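Local coordinates for uncharacterized protein yqbN (Bacillus subtilis, PDB 3KLU) that is of unknown function but probably acts as a chaperone in phage tail assembly, at residues Asp22-Glu27 and Ile45-Thr50; Ser31-Asp36 and Leu117-Glu122; Asp52-Leu57 and Ala83-Glu88. One frame throughout, in Å; residues are numbered along the deposited sequence.

Interaction 1. Residues Asp22-Glu27 and Ile45-Thr50; sequences DAEEVE and IFKAIT
I45 and E27 open an antiparallel beta pairing in which strand 26-28 forms one edge of a small three-stranded sheet and strand 44-46 runs down its middle. They make a non-hydrogen-bonded pair whose side chains lie side by side and point the same way, with CG of E27 3.8 Å from CG1 of I45. An acidic residue thus lends its aliphatic part to the packing. The other branch of I45, CG2, comes within 3.6 Å of OE1 of E25.

F46 follows as the hydrogen-bonded partner of V26. The two backbone bonds, F46 N to V26 O and V26 N to F46 O, both measure 2.8 Å. The side chains of this pair turn to the other face, where I133 of helix 120-133 touches both and W126 meets the F46 ring. V26 O sits at the edge of that ring, near its plane. F46 O also receives a CA-H...O contact from E25 CA at 3.0 Å.

Beyond this point the regular pairing gives way to side-chain contacts. K47 has CG anti to its backbone N (chi1 -177°), and its chain passes E25, with CD 3.9 Å from E25 CG. Its NZ then arrives near A23 and forms a long salt bridge with OD1 of the poorly ordered D22, at 3.7 Å.

At A48 a carboxylate takes over the accepting part that a backbone carbonyl plays at F46. The acceptor, E24, is itself poorly ordered, so its pose is less certain than that of the strands; as modelled, A48 N donates to OE2 of E24 at 2.7 Å, meeting that oxygen on its syn side, 16° out of the carboxylate plane.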
loop_
_atom_site.group_PDB
_atom_site.type_symbol
_atom_site.label_atom_id
_atom_site.label_comp_id
_atom_site.label_asym_id
_atom_site.label_seq_id
_atom_site.Cartn_x
_atom_site.Cartn_y
_atom_site.Cartn_z
ATOM N N ASP A 22 -6.724 -5.598 15.368
ATOM C CA ASP A 22 -6.734 -5.057 14.050
ATOM C C ASP A 22 -5.389 -5.031 13.386
ATOM O O ASP A 22 -4.346 -5.192 14.026
ATOM C CB ASP A 22 -7.346 -3.669 14.036
ATOM C CG ASP A 22 -8.050 -3.375 12.715
ATOM O OD1 ASP A 22 -7.374 -2.992 11.721
ATOM O OD2 ASP A 22 -9.292 -3.558 12.672
ATOM N N ALA A 23 -5.451 -4.832 12.073
ATOM C CA ALA A 23 -4.288 -4.764 11.208
ATOM C C ALA A 23 -3.246 -3.732 11.615
ATOM O O ALA A 23 -3.541 -2.604 12.005
ATOM C CB ALA A 23 -4.722 -4.511 9.768
ATOM N N GLU A 24 -2.016 -4.179 11.509
ATOM C CA GLU A 24 -0.819 -3.431 11.796
ATOM C C GLU A 24 -0.730 -1.915 11.671
ATOM O O GLU A 24 -1.490 -1.129 12.230
ATOM C CB GLU A 24 0.279 -4.005 10.922
ATOM C CG GLU A 24 -0.229 -4.791 9.683
ATOM C CD GLU A 24 -1.061 -3.953 8.721
ATOM O OE1 GLU A 24 -1.062 -2.719 8.887
ATOM O OE2 GLU A 24 -1.701 -4.524 7.804
ATOM N N GLU A 25 0.302 -1.591 10.911
ATOM C CA GLU A 25 0.832 -0.296 10.526
ATOM C C GLU A 25 2.280 -0.700 10.737
ATOM O O GLU A 25 2.853 -0.538 11.806
ATOM C CB GLU A 25 0.407 0.829 11.456
ATOM C CG GLU A 25 -0.712 1.662 10.855
ATOM C CD GLU A 25 -0.440 3.163 10.916
ATOM O OE1 GLU A 25 0.663 3.562 11.355
ATOM O OE2 GLU A 25 -1.334 3.946 10.520
ATOM N N VAL A 26 2.815 -1.321 9.694
ATOM C CA VAL A 26 4.155 -1.864 9.638
ATOM C C VAL A 26 5.128 -0.915 8.928
ATOM O O VAL A 26 4.882 -0.501 7.786
ATOM C CB VAL A 26 4.082 -3.194 8.877
ATOM C CG1 VAL A 26 5.448 -3.757 8.621
ATOM C CG2 VAL A 26 3.235 -4.165 9.666
ATOM N N GLU A 27 6.226 -0.560 9.593
ATOM C CA GLU A 27 7.234 0.324 9.001
ATOM C C GLU A 27 8.253 -0.530 8.275
ATOM O O GLU A 27 8.725 -1.521 8.810
ATOM C CB GLU A 27 7.962 1.107 10.064
ATOM C CG GLU A 27 7.357 2.413 10.455
ATOM C CD GLU A 27 8.263 3.120 11.456
ATOM O OE1 GLU A 27 8.003 4.299 11.789
ATOM O OE2 GLU A 27 9.245 2.472 11.904
ATOM N N ILE A 45 5.381 3.329 5.710
ATOM C CA ILE A 45 4.422 2.766 6.641
ATOM C C ILE A 45 3.300 2.137 5.821
ATOM O O ILE A 45 2.612 2.830 5.019
ATOM C CB ILE A 45 3.823 3.818 7.525
ATOM C CG1 ILE A 45 4.916 4.449 8.359
ATOM C CG2 ILE A 45 2.775 3.182 8.458
ATOM C CD1 ILE A 45 4.384 5.584 9.232
ATOM N N PHE A 46 3.140 0.826 6.010
ATOM C CA PHE A 46 2.122 0.034 5.330
ATOM C C PHE A 46 1.043 -0.359 6.332
ATOM O O PHE A 46 1.284 -0.383 7.554
ATOM C CB PHE A 46 2.708 -1.247 4.738
ATOM C CG PHE A 46 3.743 -1.015 3.636
ATOM C CD1 PHE A 46 5.054 -0.639 3.951
ATOM C CD2 PHE A 46 3.424 -1.266 2.303
ATOM C CE1 PHE A 46 6.025 -0.535 2.947
ATOM C CE2 PHE A 46 4.387 -1.163 1.293
ATOM C CZ PHE A 46 5.681 -0.802 1.607
ATOM N N LYS A 47 -0.148 -0.631 5.804
ATOM C CA LYS A 47 -1.292 -1.059 6.593
ATOM C C LYS A 47 -2.287 -1.653 5.623
ATOM O O LYS A 47 -2.819 -0.944 4.776
ATOM C CB LYS A 47 -1.950 0.111 7.307
ATOM C CG LYS A 47 -3.103 -0.317 8.206
ATOM C CD LYS A 47 -3.899 0.910 8.649
ATOM C CE LYS A 47 -4.714 0.602 9.875
ATOM N NZ LYS A 47 -5.535 -0.577 9.536
ATOM N N ALA A 48 -2.504 -2.961 5.734
ATOM C CA ALA A 48 -3.446 -3.690 4.880
ATOM C C ALA A 48 -4.804 -2.985 4.704
ATOM O O ALA A 48 -5.339 -2.335 5.615
ATOM C CB ALA A 48 -3.684 -5.100 5.444
ATOM N N ILE A 49 -5.348 -3.098 3.506
ATOM C CA ILE A 49 -6.647 -2.505 3.271
ATOM C C ILE A 49 -7.661 -3.637 3.508
ATOM O O ILE A 49 -7.286 -4.738 3.901
ATOM C CB ILE A 49 -6.728 -1.922 1.849
ATOM C CG1 ILE A 49 -6.440 -3.012 0.814
ATOM C CG2 ILE A 49 -5.694 -0.812 1.719
ATOM C CD1 ILE A 49 -6.774 -2.625 -0.607
ATOM N N THR A 50 -8.930 -3.383 3.265
ATOM C CA THR A 50 -9.919 -4.395 3.526
ATOM C C THR A 50 -10.136 -5.311 2.346
ATOM O O THR A 50 -9.746 -5.020 1.186
ATOM C CB THR A 50 -11.240 -3.745 3.887
ATOM O OG1 THR A 50 -11.740 -3.054 2.740
ATOM C CG2 THR A 50 -11.022 -2.710 5.011
#

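Interaction 2. Residues Ser31-Asp36 and Leu117-Glu122; sequences SKRFVD and LSVGGE
The R33 guanidinium turns an edge to the carboxylate of E122, the two planes being nearly coplanar at 19° apart, while one of its faces carries CE1 of F34, 3.9 Å above the plane and toward the rim. The F34 ring in turn has OG of S31 over one face, again off centre, and CD2 of L117 at its edge, 4.0 Å from CE2. CG2 of V119 approaches R33 obliquely, 3.9 Å from NH1.

A type I turn from S31 to F34 sets up this cluster. Within it S31 OG accepts from R33 N at 3.0 Å, an ST turn, and the same hydroxyl donates to OE2 of E122. At 2.4 Å between S31 OG and E122 OE2, that bond is modelled doubtfully short. The salt bridge from R33 NH1 to E122 is likewise imprecise, because NH1 and OE1 are placed too close together.

Whatever the exact distances, one carboxylate in the first turn of helix 120-133 faces both a hydroxyl and a cation from the loop between strands 26-28 and 44-46. Its negative charge would probably be stabilised by R33 and by the nearby helix start, fastening that loop electrostatically to the helix.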
loop_
_atom_site.group_PDB
_atom_site.type_symbol
_atom_site.label_atom_id
_atom_site.label_comp_id
_atom_site.label_asym_id
_atom_site.label_seq_id
_atom_site.Cartn_x
_atom_site.Cartn_y
_atom_site.Cartn_z
ATOM N N SER A 31 13.623 2.119 0.840
ATOM C CA SER A 31 14.770 2.697 0.145
ATOM C C SER A 31 15.659 3.544 1.047
ATOM O O SER A 31 15.178 4.292 1.911
ATOM C CB SER A 31 14.314 3.553 -1.041
ATOM O OG SER A 31 15.417 4.269 -1.562
ATOM N N LYS A 32 16.964 3.428 0.836
ATOM C CA LYS A 32 17.910 4.193 1.635
ATOM C C LYS A 32 18.095 5.629 1.095
ATOM O O LYS A 32 18.780 6.439 1.707
ATOM C CB LYS A 32 19.255 3.469 1.693
ATOM C CG LYS A 32 19.243 2.094 2.388
ATOM C CD LYS A 32 20.652 1.497 2.309
ATOM C CE LYS A 32 20.760 0.079 2.833
ATOM N NZ LYS A 32 22.109 -0.513 2.496
ATOM N N ARG A 33 17.450 5.927 -0.032
ATOM C CA ARG A 33 17.545 7.240 -0.656
ATOM C C ARG A 33 16.608 8.215 0.031
ATOM O O ARG A 33 16.660 9.400 -0.261
ATOM C CB ARG A 33 17.198 7.167 -2.146
ATOM C CG ARG A 33 18.092 6.264 -2.966
ATOM C CD ARG A 33 17.390 5.892 -4.250
ATOM N NE ARG A 33 16.670 7.034 -4.753
ATOM C CZ ARG A 33 15.428 7.018 -5.193
ATOM N NH1 ARG A 33 14.721 5.907 -5.223
ATOM N NH2 ARG A 33 14.872 8.150 -5.553
ATOM N N PHE A 34 15.732 7.737 0.917
ATOM C CA PHE A 34 14.873 8.679 1.608
ATOM C C PHE A 34 15.350 8.853 3.038
ATOM O O PHE A 34 15.253 7.929 3.842
ATOM C CB PHE A 34 13.425 8.216 1.599
ATOM C CG PHE A 34 12.924 7.837 0.237
ATOM C CD1 PHE A 34 13.121 8.681 -0.857
ATOM C CD2 PHE A 34 12.265 6.632 0.033
ATOM C CE1 PHE A 34 12.656 8.315 -2.138
ATOM C CE2 PHE A 34 11.810 6.278 -1.234
ATOM C CZ PHE A 34 12.009 7.127 -2.319
ATOM N N VAL A 35 15.847 10.048 3.362
ATOM C CA VAL A 35 16.326 10.323 4.719
ATOM C C VAL A 35 15.810 11.663 5.243
ATOM O O VAL A 35 15.399 12.539 4.476
ATOM C CB VAL A 35 17.880 10.313 4.809
ATOM C CG1 VAL A 35 18.399 8.892 4.597
ATOM C CG2 VAL A 35 18.463 11.229 3.781
ATOM N N ASP A 36 15.797 11.800 6.562
ATOM C CA ASP A 36 15.325 13.029 7.158
ATOM C C ASP A 36 16.514 13.945 7.439
ATOM O O ASP A 36 17.647 13.617 7.099
ATOM C CB ASP A 36 14.573 12.737 8.461
ATOM C CG ASP A 36 15.425 12.012 9.470
ATOM O OD1 ASP A 36 16.671 12.121 9.407
ATOM O OD2 ASP A 36 14.844 11.334 10.336
ATOM N N LEU A 117 9.714 5.982 -6.417
ATOM C CA LEU A 117 10.563 4.787 -6.279
ATOM C C LEU A 117 11.225 4.592 -7.667
ATOM O O LEU A 117 10.980 3.602 -8.371
ATOM C CB LEU A 117 9.674 3.581 -5.908
ATOM C CG LEU A 117 8.934 3.770 -4.563
ATOM C CD1 LEU A 117 7.763 2.814 -4.439
ATOM C CD2 LEU A 117 9.884 3.555 -3.426
ATOM N N SER A 118 12.055 5.555 -8.056
ATOM C CA SER A 118 12.673 5.521 -9.388
ATOM C C SER A 118 13.776 4.500 -9.668
ATOM O O SER A 118 14.319 4.457 -10.767
ATOM C CB SER A 118 13.149 6.919 -9.758
ATOM O OG SER A 118 13.948 7.451 -8.724
ATOM N N VAL A 119 14.121 3.691 -8.670
ATOM C CA VAL A 119 15.088 2.633 -8.850
ATOM C C VAL A 119 14.251 1.356 -8.955
ATOM O O VAL A 119 13.483 1.029 -8.041
ATOM C CB VAL A 119 16.037 2.573 -7.688
ATOM C CG1 VAL A 119 16.891 1.328 -7.779
ATOM C CG2 VAL A 119 16.921 3.824 -7.724
ATOM N N GLY A 120 14.382 0.666 -10.093
ATOM C CA GLY A 120 13.616 -0.526 -10.359
ATOM C C GLY A 120 13.325 -1.404 -9.165
ATOM O O GLY A 120 12.154 -1.612 -8.790
ATOM N N GLY A 121 14.396 -1.933 -8.574
ATOM C CA GLY A 121 14.266 -2.817 -7.426
ATOM C C GLY A 121 13.379 -2.257 -6.322
ATOM O O GLY A 121 12.606 -3.006 -5.749
ATOM N N GLU A 122 13.477 -0.958 -6.029
ATOM C CA GLU A 122 12.661 -0.362 -4.973
ATOM C C GLU A 122 11.185 -0.492 -5.323
ATOM O O GLU A 122 10.353 -0.859 -4.503
ATOM C CB GLU A 122 12.967 1.132 -4.800
ATOM C CG GLU A 122 14.404 1.456 -4.441
ATOM C CD GLU A 122 14.666 2.966 -4.495
ATOM O OE1 GLU A 122 13.910 3.674 -5.216
ATOM O OE2 GLU A 122 15.624 3.442 -3.823
#

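Interaction 3. Residues Asp52-Leu57 and Ala83-Glu88; sequences DRIDEL and ARIAVE
R53 starts with CG anti to its backbone N (chi1 -177°) and then bends at chi2, whereas E88 sets CG beside its own N and runs on extended, and the two side chains cross at about a right angle between their helices. Helices 51-60 and 78-89 supply the two segments, whose axes come within 10.4 Å at 142° between directions, a roughly antiparallel helix pair.

The grip is a side-on, bidentate salt bridge. R53 NE donates to the syn lone pair of E88 OE1 at 2.9 Å, and R53 NH2 reaches E88 OE2 at the same 2.9 Å. The two bonds hold guanidinium and carboxylate nearly coplanar, 12° apart. R53 NH1 is engaged as well, through a weak bond of 3.0 Å to OE2 of E56 on its own helix.

L57 fills the ground beside the charges. Its CD2 lies over one face of the R84 guanidinium, 3.7 Å from R84 NH2, and also over a face of the R53 guanidinium, toward the rim. Its CD1 meets E88 tip to tip and rests 4.1 Å from CG1 of I85. Farther along, CG2 of I54 approaches CD1 of I85 at 4.3 Å, extending the apolar seam.

Two cations come close here, with R53 NH2 and R84 NH2 4.5 Å apart, and the surrounding acids would offset the repulsion. R84 has its own salt bridge to E60, and K96 adds a second positive partner to OE2 of E88. With three acids, E56, E60 and E88, set among R53, R84 and K96, the charges probably balance over the network, tying the two helices together electrostatically along one side of their apolar packing.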
loop_
_atom_site.group_PDB
_atom_site.type_symbol
_atom_site.label_atom_id
_atom_site.label_comp_id
_atom_site.label_asym_id
_atom_site.label_seq_id
_atom_site.Cartn_x
_atom_site.Cartn_y
_atom_site.Cartn_z
ATOM N N ASP A 52 -13.095 -6.107 1.263
ATOM C CA ASP A 52 -14.127 -5.446 0.464
ATOM C C ASP A 52 -13.442 -4.502 -0.537
ATOM O O ASP A 52 -13.797 -4.442 -1.714
ATOM C CB ASP A 52 -15.078 -4.595 1.354
ATOM C CG ASP A 52 -16.160 -5.433 2.085
ATOM O OD1 ASP A 52 -16.206 -6.656 1.870
ATOM O OD2 ASP A 52 -16.972 -4.874 2.879
ATOM N N ARG A 53 -12.452 -3.765 -0.056
ATOM C CA ARG A 53 -11.774 -2.791 -0.906
ATOM C C ARG A 53 -10.950 -3.401 -2.015
ATOM O O ARG A 53 -10.839 -2.836 -3.107
ATOM C CB ARG A 53 -10.890 -1.878 -0.056
ATOM C CG ARG A 53 -10.219 -0.803 -0.868
ATOM C CD ARG A 53 -11.232 -0.022 -1.761
ATOM N NE ARG A 53 -10.531 1.007 -2.529
ATOM C CZ ARG A 53 -11.035 1.700 -3.552
ATOM N NH1 ARG A 53 -12.280 1.503 -3.988
ATOM N NH2 ARG A 53 -10.276 2.617 -4.141
ATOM N N ILE A 54 -10.357 -4.558 -1.735
ATOM C CA ILE A 54 -9.546 -5.241 -2.723
ATOM C C ILE A 54 -10.511 -5.713 -3.815
ATOM O O ILE A 54 -10.150 -5.863 -4.998
ATOM C CB ILE A 54 -8.799 -6.415 -2.059
ATOM C CG1 ILE A 54 -7.745 -5.855 -1.074
ATOM C CG2 ILE A 54 -8.138 -7.261 -3.091
ATOM C CD1 ILE A 54 -7.253 -6.824 0.014
ATOM N N ASP A 55 -11.760 -5.931 -3.414
ATOM C CA ASP A 55 -12.762 -6.363 -4.367
ATOM C C ASP A 55 -13.128 -5.240 -5.306
ATOM O O ASP A 55 -13.123 -5.431 -6.509
ATOM C CB ASP A 55 -14.006 -6.868 -3.654
ATOM C CG ASP A 55 -13.832 -8.274 -3.118
ATOM O OD1 ASP A 55 -13.114 -9.068 -3.767
ATOM O OD2 ASP A 55 -14.423 -8.589 -2.062
ATOM N N GLU A 56 -13.449 -4.065 -4.783
ATOM C CA GLU A 56 -13.782 -2.988 -5.695
ATOM C C GLU A 56 -12.597 -2.690 -6.610
ATOM O O GLU A 56 -12.781 -2.257 -7.741
ATOM C CB GLU A 56 -14.124 -1.703 -4.976
ATOM C CG GLU A 56 -14.645 -1.832 -3.595
ATOM C CD GLU A 56 -14.823 -0.459 -3.011
ATOM O OE1 GLU A 56 -14.694 -0.279 -1.779
ATOM O OE2 GLU A 56 -15.100 0.458 -3.805
ATOM N N LEU A 57 -11.377 -2.900 -6.132
ATOM C CA LEU A 57 -10.244 -2.628 -6.995
ATOM C C LEU A 57 -10.168 -3.632 -8.127
ATOM O O LEU A 57 -9.818 -3.278 -9.260
ATOM C CB LEU A 57 -8.921 -2.634 -6.212
ATOM C CG LEU A 57 -8.781 -1.363 -5.373
ATOM C CD1 LEU A 57 -7.588 -1.462 -4.410
ATOM C CD2 LEU A 57 -8.671 -0.155 -6.339
ATOM N N ALA A 83 -0.816 -2.381 -8.304
ATOM C CA ALA A 83 -0.220 -1.092 -8.031
ATOM C C ALA A 83 -1.204 -0.278 -7.199
ATOM O O ALA A 83 -0.819 0.359 -6.206
ATOM C CB ALA A 83 0.122 -0.366 -9.353
ATOM N N ARG A 84 -2.471 -0.291 -7.602
ATOM C CA ARG A 84 -3.469 0.459 -6.871
ATOM C C ARG A 84 -3.533 -0.086 -5.444
ATOM O O ARG A 84 -3.659 0.674 -4.502
ATOM C CB ARG A 84 -4.845 0.329 -7.527
ATOM C CG ARG A 84 -4.883 0.439 -9.032
ATOM C CD ARG A 84 -5.136 1.839 -9.535
ATOM N NE ARG A 84 -6.176 2.544 -8.784
ATOM C CZ ARG A 84 -7.479 2.297 -8.850
ATOM N NH1 ARG A 84 -7.951 1.339 -9.642
ATOM N NH2 ARG A 84 -8.320 3.035 -8.130
ATOM N N ILE A 85 -3.433 -1.402 -5.268
ATOM C CA ILE A 85 -3.484 -1.978 -3.917
ATOM C C ILE A 85 -2.341 -1.413 -3.054
ATOM O O ILE A 85 -2.546 -1.010 -1.864
ATOM C CB ILE A 85 -3.344 -3.529 -3.946
ATOM C CG1 ILE A 85 -4.528 -4.169 -4.676
ATOM C CG2 ILE A 85 -3.246 -4.055 -2.525
ATOM C CD1 ILE A 85 -4.459 -5.714 -4.785
ATOM N N ALA A 86 -1.142 -1.397 -3.653
ATOM C CA ALA A 86 0.062 -0.898 -2.993
ATOM C C ALA A 86 -0.098 0.571 -2.602
ATOM O O ALA A 86 0.208 0.958 -1.458
ATOM C CB ALA A 86 1.298 -1.072 -3.926
ATOM N N VAL A 87 -0.570 1.390 -3.546
ATOM C CA VAL A 87 -0.781 2.798 -3.248
ATOM C C VAL A 87 -1.652 2.935 -1.990
ATOM O O VAL A 87 -1.294 3.644 -1.074
ATOM C CB VAL A 87 -1.451 3.523 -4.459
ATOM C CG1 VAL A 87 -2.072 4.897 -4.019
ATOM C CG2 VAL A 87 -0.387 3.796 -5.533
ATOM N N GLU A 88 -2.775 2.217 -1.939
ATOM C CA GLU A 88 -3.694 2.307 -0.795
ATOM C C GLU A 88 -3.213 1.579 0.501
ATOM O O GLU A 88 -3.556 1.948 1.632
ATOM C CB GLU A 88 -5.073 1.842 -1.257
ATOM C CG GLU A 88 -5.675 2.844 -2.241
ATOM C CD GLU A 88 -7.037 2.413 -2.799
ATOM O OE1 GLU A 88 -7.752 1.614 -2.144
ATOM O OE2 GLU A 88 -7.410 2.887 -3.895
#

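In the fold
Along the chain, interactions 1 and 2 alternate their segments, while interaction 3 follows interaction 1 and lies within the span between 31-36 and 117-122. Interactions 1 and 3 are neighbours, with centres about 13 Å apart: I49, just past strand 44-46, packs on I54, L57 and I85, so the sheet leads directly into the helix pair. Interaction 2 sits farther out, its centre about 20 Å from that of interaction 1 and about 23 Å from that of interaction 3. Helix 120-133 unites all three: its start holds the loop of interaction 2, its later residues cover F46 and V26, and it packs against A83 and A86, joining sheet and helices into one fold.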